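Local atomic coordinates of transmembrane oligosaccharyl transferase (Archaeoglobus fulgidus, PDB entry 3WAJ), a protein that belongs to the STT3/AglB family of membrane-embedded oligosaccharyl transferases, joining a helical transmembrane region of the GT-C class to a C-terminal globular region. Residues S585-E597 against P670-L682. Residues are numbered along the deposited sequence; the frame is centred on the assembly and turned at random.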
ATOM      1  N   SER A 585     -16.148  -3.045  -4.288  1.00 28.83           N
ATOM      2  CA  SER A 585     -16.795  -3.877  -3.280  1.00 32.34           C
ATOM      3  C   SER A 585     -18.242  -4.174  -3.663  1.00 31.74           C
ATOM      4  O   SER A 585     -18.766  -5.246  -3.374  1.00 42.48           O
ATOM      5  CB  SER A 585     -16.709  -3.256  -1.876  1.00 35.79           C
ATOM      6  OG  SER A 585     -17.546  -2.124  -1.754  1.00 40.77           O
ATOM      7  N   SER A 586     -18.886  -3.236  -4.338  1.00 30.73           N
ATOM      8  CA  SER A 586     -20.302  -3.399  -4.670  1.00 34.63           C
ATOM      9  C   SER A 586     -20.438  -4.262  -5.917  1.00 35.58           C
ATOM     10  O   SER A 586     -21.486  -4.861  -6.168  1.00 38.05           O
ATOM     11  CB  SER A 586     -20.971  -2.038  -4.871  1.00 34.07           C
ATOM     12  OG  SER A 586     -20.130  -1.184  -5.615  1.00 38.54           O
ATOM     13  N   PHE A 587     -19.369  -4.333  -6.705  1.00 29.82           N
ATOM     14  CA  PHE A 587     -19.381  -5.246  -7.833  1.00 30.87           C
ATOM     15  C   PHE A 587     -19.192  -6.694  -7.324  1.00 33.01           C
ATOM     16  O   PHE A 587     -20.047  -7.550  -7.546  1.00 37.33           O
ATOM     17  CB  PHE A 587     -18.346  -4.841  -8.886  1.00 32.51           C
ATOM     18  CG  PHE A 587     -18.296  -5.771 -10.067  1.00 29.44           C
ATOM     19  CD1 PHE A 587     -19.209  -5.648 -11.101  1.00 28.81           C
ATOM     20  CD2 PHE A 587     -17.347  -6.791 -10.135  1.00 31.59           C
ATOM     21  CE1 PHE A 587     -19.186  -6.524 -12.194  1.00 32.68           C
ATOM     22  CE2 PHE A 587     -17.310  -7.670 -11.225  1.00 26.56           C
ATOM     23  CZ  PHE A 587     -18.230  -7.537 -12.251  1.00 32.17           C
ATOM     24  N   PHE A 588     -18.107  -6.954  -6.602  1.00 31.50           N
ATOM     25  CA  PHE A 588     -17.757  -8.338  -6.223  1.00 34.20           C
ATOM     26  C   PHE A 588     -18.622  -8.999  -5.159  1.00 40.91           C
ATOM     27  O   PHE A 588     -18.662 -10.232  -5.078  1.00 40.59           O
ATOM     28  CB  PHE A 588     -16.270  -8.471  -5.851  1.00 27.49           C
ATOM     29  CG  PHE A 588     -15.340  -8.176  -6.998  1.00 24.89           C
ATOM     30  CD1 PHE A 588     -15.156  -9.105  -8.018  1.00 27.40           C
ATOM     31  CD2 PHE A 588     -14.666  -6.959  -7.072  1.00 24.81           C
ATOM     32  CE1 PHE A 588     -14.302  -8.829  -9.105  1.00 28.12           C
ATOM     33  CE2 PHE A 588     -13.815  -6.662  -8.152  1.00 28.06           C
ATOM     34  CZ  PHE A 588     -13.632  -7.596  -9.170  1.00 32.02           C
ATOM     35  N   THR A 589     -19.312  -8.204  -4.344  1.00 37.31           N
ATOM     36  CA  THR A 589     -20.206  -8.803  -3.352  1.00 38.40           C
ATOM     37  C   THR A 589     -21.656  -8.721  -3.789  1.00 37.02           C
ATOM     38  O   THR A 589     -22.569  -8.975  -2.993  1.00 34.06           O
ATOM     39  CB  THR A 589     -20.115  -8.125  -1.993  1.00 36.76           C
ATOM     40  OG1 THR A 589     -20.658  -6.813  -2.114  1.00 32.19           O
ATOM     41  CG2 THR A 589     -18.658  -8.065  -1.485  1.00 33.70           C
ATOM     42  N   ALA A 590     -21.863  -8.317  -5.038  1.00 35.10           N
ATOM     43  CA  ALA A 590     -23.211  -8.176  -5.571  1.00 34.98           C
ATOM     44  C   ALA A 590     -23.844  -9.562  -5.646  1.00 39.64           C
ATOM     45  O   ALA A 590     -23.234 -10.524  -6.154  1.00 44.85           O
ATOM     46  CB  ALA A 590     -23.188  -7.521  -6.934  1.00 30.68           C
ATOM     47  N   GLU A 591     -25.070  -9.658  -5.151  1.00 38.00           N
ATOM     48  CA  GLU A 591     -25.725 -10.944  -4.990  1.00 41.14           C
ATOM     49  C   GLU A 591     -26.598 -11.368  -6.160  1.00 40.29           C
ATOM     50  O   GLU A 591     -27.228 -12.421  -6.106  1.00 46.19           O
ATOM     51  CB  GLU A 591     -26.498 -10.974  -3.681  1.00 49.09           C
ATOM     52  CG  GLU A 591     -25.581 -11.059  -2.474  1.00 61.39           C
ATOM     53  CD  GLU A 591     -26.214 -10.499  -1.227  1.00 75.70           C
ATOM     54  OE1 GLU A 591     -27.444 -10.271  -1.239  1.00 80.90           O
ATOM     55  OE2 GLU A 591     -25.477 -10.277  -0.241  1.00 82.15           O
ATOM     56  N   ASN A 592     -26.621 -10.564  -7.220  1.00 41.63           N
ATOM     57  CA  ASN A 592     -27.200 -10.990  -8.503  1.00 42.28           C
ATOM     58  C   ASN A 592     -26.520 -10.279  -9.672  1.00 40.89           C
ATOM     59  O   ASN A 592     -25.885  -9.237  -9.491  1.00 38.12           O
ATOM     60  CB  ASN A 592     -28.726 -10.797  -8.537  1.00 39.99           C
ATOM     61  CG  ASN A 592     -29.137  -9.393  -8.170  1.00 51.89           C
ATOM     62  OD1 ASN A 592     -29.078  -8.477  -9.005  1.00 60.43           O
ATOM     63  ND2 ASN A 592     -29.547  -9.202  -6.914  1.00 48.84           N
ATOM     64  N   GLU A 593     -26.640 -10.837 -10.870  1.00 45.43           N
ATOM     65  CA  GLU A 593     -25.951 -10.251 -12.014  1.00 44.82           C
ATOM     66  C   GLU A 593     -26.491  -8.856 -12.388  1.00 52.04           C
ATOM     67  O   GLU A 593     -25.723  -7.997 -12.806  1.00 55.30           O
ATOM     68  CB  GLU A 593     -25.970 -11.201 -13.221  1.00 36.62           C
ATOM     69  CG  GLU A 593     -24.984 -10.804 -14.308  1.00 39.90           C
ATOM     70  CD  GLU A 593     -24.974 -11.754 -15.491  1.00 45.90           C
ATOM     71  OE1 GLU A 593     -25.826 -12.671 -15.550  1.00 49.75           O
ATOM     72  OE2 GLU A 593     -24.106 -11.579 -16.370  1.00 48.87           O
ATOM     73  N   SER A 594     -27.798  -8.639 -12.227  1.00 49.66           N
ATOM     74  CA  SER A 594     -28.420  -7.343 -12.531  1.00 47.82           C
ATOM     75  C   SER A 594     -27.799  -6.186 -11.766  1.00 46.34           C
ATOM     76  O   SER A 594     -27.492  -5.144 -12.354  1.00 47.54           O
ATOM     77  CB  SER A 594     -29.921  -7.372 -12.241  1.00 44.46           C
ATOM     78  OG  SER A 594     -30.489  -8.543 -12.772  1.00 56.09           O
ATOM     79  N   TYR A 595     -27.638  -6.356 -10.454  1.00 42.52           N
ATOM     80  CA  TYR A 595     -27.005  -5.331  -9.632  1.00 41.67           C
ATOM     81  C   TYR A 595     -25.560  -5.095 -10.079  1.00 47.98           C
ATOM     82  O   TYR A 595     -25.132  -3.952 -10.209  1.00 49.88           O
ATOM     83  CB  TYR A 595     -27.050  -5.703  -8.152  1.00 38.55           C
ATOM     84  CG  TYR A 595     -26.589  -4.574  -7.243  1.00 42.62           C
ATOM     85  CD1 TYR A 595     -27.497  -3.662  -6.723  1.00 40.11           C
ATOM     86  CD2 TYR A 595     -25.244  -4.419  -6.913  1.00 37.50           C
ATOM     87  CE1 TYR A 595     -27.079  -2.631  -5.890  1.00 45.74           C
ATOM     88  CE2 TYR A 595     -24.818  -3.397  -6.085  1.00 38.19           C
ATOM     89  CZ  TYR A 595     -25.736  -2.506  -5.577  1.00 46.61           C
ATOM     90  OH  TYR A 595     -25.310  -1.488  -4.753  1.00 51.41           O
ATOM     91  N   ALA A 596     -24.818  -6.179 -10.313  1.00 44.10           N
ATOM     92  CA  ALA A 596     -23.449  -6.075 -10.821  1.00 43.05           C
ATOM     93  C   ALA A 596     -23.380  -5.264 -12.118  1.00 40.41           C
ATOM     94  O   ALA A 596     -22.482  -4.426 -12.305  1.00 38.01           O
ATOM     95  CB  ALA A 596     -22.835  -7.468 -11.023  1.00 37.69           C
ATOM     96  N   GLU A 597     -24.334  -5.541 -13.006  1.00 38.59           N
ATOM     97  CA  GLU A 597     -24.466  -4.863 -14.297  1.00 44.20           C
ATOM     98  C   GLU A 597     -24.736  -3.361 -14.117  1.00 44.38           C
ATOM     99  O   GLU A 597     -24.225  -2.530 -14.870  1.00 44.97           O
ATOM    100  CB  GLU A 597     -25.590  -5.519 -15.102  1.00 42.96           C
ATOM    101  CG  GLU A 597     -25.309  -5.679 -16.573  1.00 52.42           C
ATOM    102  CD  GLU A 597     -23.993  -6.344 -16.844  1.00 57.18           C
ATOM    103  OE1 GLU A 597     -23.372  -6.000 -17.861  1.00 59.07           O
ATOM    104  OE2 GLU A 597     -23.576  -7.203 -16.049  1.00 65.40           O
ATOM    105  N   PRO A 670     -17.723 -20.625   3.809  1.00 42.94           N
ATOM    106  CA  PRO A 670     -18.671 -19.567   3.407  1.00 38.14           C
ATOM    107  C   PRO A 670     -20.113 -20.035   3.558  1.00 39.03           C
ATOM    108  O   PRO A 670     -20.361 -21.248   3.477  1.00 42.51           O
ATOM    109  CB  PRO A 670     -18.346 -19.344   1.929  1.00 35.11           C
ATOM    110  CG  PRO A 670     -16.892 -19.752   1.795  1.00 40.44           C
ATOM    111  CD  PRO A 670     -16.748 -20.942   2.741  1.00 41.15           C
ATOM    112  N   SER A 671     -21.031 -19.092   3.791  1.00 37.10           N
ATOM    113  CA  SER A 671     -22.468 -19.376   3.904  1.00 38.41           C
ATOM    114  C   SER A 671     -23.035 -19.576   2.509  1.00 42.93           C
ATOM    115  O   SER A 671     -22.315 -19.417   1.515  1.00 45.82           O
ATOM    116  CB  SER A 671     -23.196 -18.208   4.572  1.00 33.70           C
ATOM    117  OG  SER A 671     -23.218 -17.083   3.720  1.00 35.05           O
ATOM    118  N   GLU A 672     -24.321 -19.905   2.422  1.00 44.63           N
ATOM    119  CA  GLU A 672     -24.976 -20.018   1.123  1.00 47.42           C
ATOM    120  C   GLU A 672     -24.895 -18.694   0.355  1.00 46.12           C
ATOM    121  O   GLU A 672     -24.762 -18.681  -0.876  1.00 42.53           O
ATOM    122  CB  GLU A 672     -26.432 -20.460   1.284  1.00 50.71           C
ATOM    123  CG  GLU A 672     -27.036 -21.036   0.005  1.00 55.53           C
ATOM    124  CD  GLU A 672     -28.349 -21.753   0.249  1.00 64.68           C
ATOM    125  OE1 GLU A 672     -29.227 -21.163   0.909  1.00 64.87           O
ATOM    126  OE2 GLU A 672     -28.496 -22.909  -0.211  1.00 73.95           O
ATOM    127  N   LEU A 673     -24.957 -17.585   1.089  1.00 47.25           N
ATOM    128  CA  LEU A 673     -24.915 -16.253   0.485  1.00 43.84           C
ATOM    129  C   LEU A 673     -23.684 -16.030  -0.394  1.00 43.59           C
ATOM    130  O   LEU A 673     -23.794 -15.571  -1.530  1.00 44.60           O
ATOM    131  CB  LEU A 673     -24.962 -15.190   1.563  1.00 52.19           C
ATOM    132  CG  LEU A 673     -26.049 -14.154   1.325  1.00 64.09           C
ATOM    133  CD1 LEU A 673     -27.419 -14.826   1.336  1.00 68.10           C
ATOM    134  CD2 LEU A 673     -25.955 -13.103   2.399  1.00 65.88           C
ATOM    135  N   TYR A 674     -22.516 -16.361   0.144  1.00 42.08           N
ATOM    136  CA  TYR A 674     -21.264 -16.251  -0.591  1.00 36.15           C
ATOM    137  C   TYR A 674     -21.374 -16.794  -2.030  1.00 38.78           C
ATOM    138  O   TYR A 674     -21.008 -16.108  -2.997  1.00 35.10           O
ATOM    139  CB  TYR A 674     -20.151 -16.953   0.208  1.00 32.67           C
ATOM    140  CG  TYR A 674     -18.826 -17.082  -0.516  1.00 35.26           C
ATOM    141  CD1 TYR A 674     -18.556 -18.191  -1.325  1.00 34.04           C
ATOM    142  CD2 TYR A 674     -17.845 -16.099  -0.394  1.00 33.20           C
ATOM    143  CE1 TYR A 674     -17.349 -18.320  -1.991  1.00 35.54           C
ATOM    144  CE2 TYR A 674     -16.628 -16.215  -1.062  1.00 32.05           C
ATOM    145  CZ  TYR A 674     -16.388 -17.335  -1.851  1.00 37.49           C
ATOM    146  OH  TYR A 674     -15.193 -17.469  -2.516  1.00 36.73           O
ATOM    147  N   TYR A 675     -21.928 -18.000  -2.171  1.00 28.52           N
ATOM    148  CA  TYR A 675     -22.001 -18.640  -3.479  1.00 28.41           C
ATOM    149  C   TYR A 675     -22.857 -17.911  -4.513  1.00 34.79           C
ATOM    150  O   TYR A 675     -22.828 -18.240  -5.702  1.00 43.30           O
ATOM    151  CB  TYR A 675     -22.383 -20.113  -3.329  1.00 31.37           C
ATOM    152  CG  TYR A 675     -21.336 -20.848  -2.529  1.00 40.07           C
ATOM    153  CD1 TYR A 675     -20.206 -21.368  -3.148  1.00 32.56           C
ATOM    154  CD2 TYR A 675     -21.446 -20.974  -1.144  1.00 34.94           C
ATOM    155  CE1 TYR A 675     -19.240 -22.026  -2.416  1.00 30.63           C
ATOM    156  CE2 TYR A 675     -20.482 -21.625  -0.408  1.00 27.86           C
ATOM    157  CZ  TYR A 675     -19.383 -22.150  -1.047  1.00 34.74           C
ATOM    158  OH  TYR A 675     -18.413 -22.812  -0.314  1.00 38.53           O
ATOM    159  N   SER A 676     -23.583 -16.895  -4.059  1.00 34.01           N
ATOM    160  CA  SER A 676     -24.360 -16.044  -4.959  1.00 39.67           C
ATOM    161  C   SER A 676     -23.638 -14.755  -5.356  1.00 37.72           C
ATOM    162  O   SER A 676     -24.084 -14.036  -6.240  1.00 42.21           O
ATOM    163  CB  SER A 676     -25.695 -15.686  -4.323  1.00 36.91           C
ATOM    164  OG  SER A 676     -26.523 -16.813  -4.341  1.00 51.62           O
ATOM    165  N   THR A 677     -22.533 -14.455  -4.697  1.00 28.67           N
ATOM    166  CA  THR A 677     -21.824 -13.222  -5.003  1.00 37.62           C
ATOM    167  C   THR A 677     -21.131 -13.342  -6.348  1.00 41.19           C
ATOM    168  O   THR A 677     -20.828 -14.463  -6.798  1.00 45.49           O
ATOM    169  CB  THR A 677     -20.798 -12.883  -3.920  1.00 35.45           C
ATOM    170  OG1 THR A 677     -19.738 -13.849  -3.961  1.00 35.89           O
ATOM    171  CG2 THR A 677     -21.479 -12.881  -2.555  1.00 36.26           C
ATOM    172  N   MET A 678     -20.880 -12.192  -6.974  1.00 32.38           N
ATOM    173  CA  MET A 678     -20.118 -12.148  -8.216  1.00 34.38           C
ATOM    174  C   MET A 678     -18.726 -12.737  -8.039  1.00 36.55           C
ATOM    175  O   MET A 678     -18.211 -13.405  -8.937  1.00 37.40           O
ATOM    176  CB  MET A 678     -19.999 -10.714  -8.734  1.00 32.56           C
ATOM    177  CG  MET A 678     -21.230 -10.218  -9.419  1.00 39.24           C
ATOM    178  SD  MET A 678     -21.560 -11.088 -10.971  1.00 42.28           S
ATOM    179  CE  MET A 678     -20.078 -10.635 -11.878  1.00 35.60           C
ATOM    180  N   GLU A 679     -18.107 -12.482  -6.891  1.00 27.53           N
ATOM    181  CA  GLU A 679     -16.765 -13.003  -6.684  1.00 33.56           C
ATOM    182  C   GLU A 679     -16.778 -14.529  -6.714  1.00 36.16           C
ATOM    183  O   GLU A 679     -15.874 -15.141  -7.279  1.00 35.31           O
ATOM    184  CB  GLU A 679     -16.108 -12.475  -5.404  1.00 33.72           C
ATOM    185  CG  GLU A 679     -14.748 -13.127  -5.108  1.00 36.61           C
ATOM    186  CD  GLU A 679     -13.749 -12.928  -6.247  1.00 38.73           C
ATOM    187  OE1 GLU A 679     -12.834 -13.767  -6.423  1.00 36.42           O
ATOM    188  OE2 GLU A 679     -13.868 -11.915  -6.961  1.00 41.23           O
ATOM    189  N   ALA A 680     -17.822 -15.149  -6.166  1.00 34.40           N
ATOM    190  CA  ALA A 680     -17.874 -16.623  -6.191  1.00 36.66           C
ATOM    191  C   ALA A 680     -18.247 -17.154  -7.565  1.00 37.29           C
ATOM    192  O   ALA A 680     -17.726 -18.178  -8.002  1.00 41.18           O
ATOM    193  CB  ALA A 680     -18.812 -17.183  -5.125  1.00 27.81           C
ATOM    194  N   LYS A 681     -19.173 -16.470  -8.230  1.00 35.91           N
ATOM    195  CA  LYS A 681     -19.610 -16.881  -9.564  1.00 37.38           C
ATOM    196  C   LYS A 681     -18.464 -16.773 -10.559  1.00 41.27           C
ATOM    197  O   LYS A 681     -18.327 -17.587 -11.456  1.00 39.68           O
ATOM    198  CB  LYS A 681     -20.783 -16.012 -10.028  1.00 35.47           C
ATOM    199  CG  LYS A 681     -22.089 -16.320  -9.330  1.00 40.29           C
ATOM    200  CD  LYS A 681     -23.168 -15.327  -9.707  1.00 45.53           C
ATOM    201  CE  LYS A 681     -24.516 -15.678  -9.081  1.00 40.30           C
ATOM    202  NZ  LYS A 681     -25.543 -14.714  -9.519  1.00 45.12           N
ATOM    203  N   LEU A 682     -17.639 -15.749 -10.381  1.00 41.83           N
ATOM    204  CA  LEU A 682     -16.505 -15.513 -11.256  1.00 37.62           C
ATOM    205  C   LEU A 682     -15.339 -16.458 -10.940  1.00 39.60           C
ATOM    206  O   LEU A 682     -14.905 -17.245 -11.781  1.00 37.14           O
ATOM    207  CB  LEU A 682     -16.055 -14.045 -11.157  1.00 31.18           C
ATOM    208  CG  LEU A 682     -16.963 -13.060 -11.903  1.00 37.87           C
ATOM    209  CD1 LEU A 682     -16.646 -11.595 -11.539  1.00 37.38           C
ATOM    210  CD2 LEU A 682     -16.834 -13.276 -13.412  1.00 31.58           C
TER
HETATM  211  O   HOH W   1     -24.183 -12.448  -8.330  1.00 40.38           O
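The N-terminal turn of helix 678-684 docks on the link between helices 584-588 and 593-602, where its first amides bond to carbonyls of the link. E679 N donates to F588 O (2.9 Å), M678 N to A590 O (3.0 Å). T677, the N-cap, accepts from A680 N through OG1 while donating a hydrogen bond from the same OG1 to Y674 O; its CA-H also approaches A590 O. A water donates to A590 O and to S676 O (2.6 Å) and accepts from K681 NZ, bridging the segments. M678 fills the angle between helices 584-588 and 593-602, which belong to the AglB core family region. Its CG, anti to the carbonyl carbon (chi1 -78°), lies against A596 CB (3.6 Å); the bends at chi2 and chi3 then bring CE to F587 CZ (3.6 Å). L682 CD1 meets the same ring at CE2 (4.0 Å), and V608 of strand 605-611, in the mixed sheet, touches both F587 and L682. The carboxylate of E679 crosses the F588 ring obliquely, planes 56° apart, with OE2 3.3 Å from F588 CD1. On the partly exposed side, the extended E591 chain brings OE2 to 3.9 Å from L673 CD2.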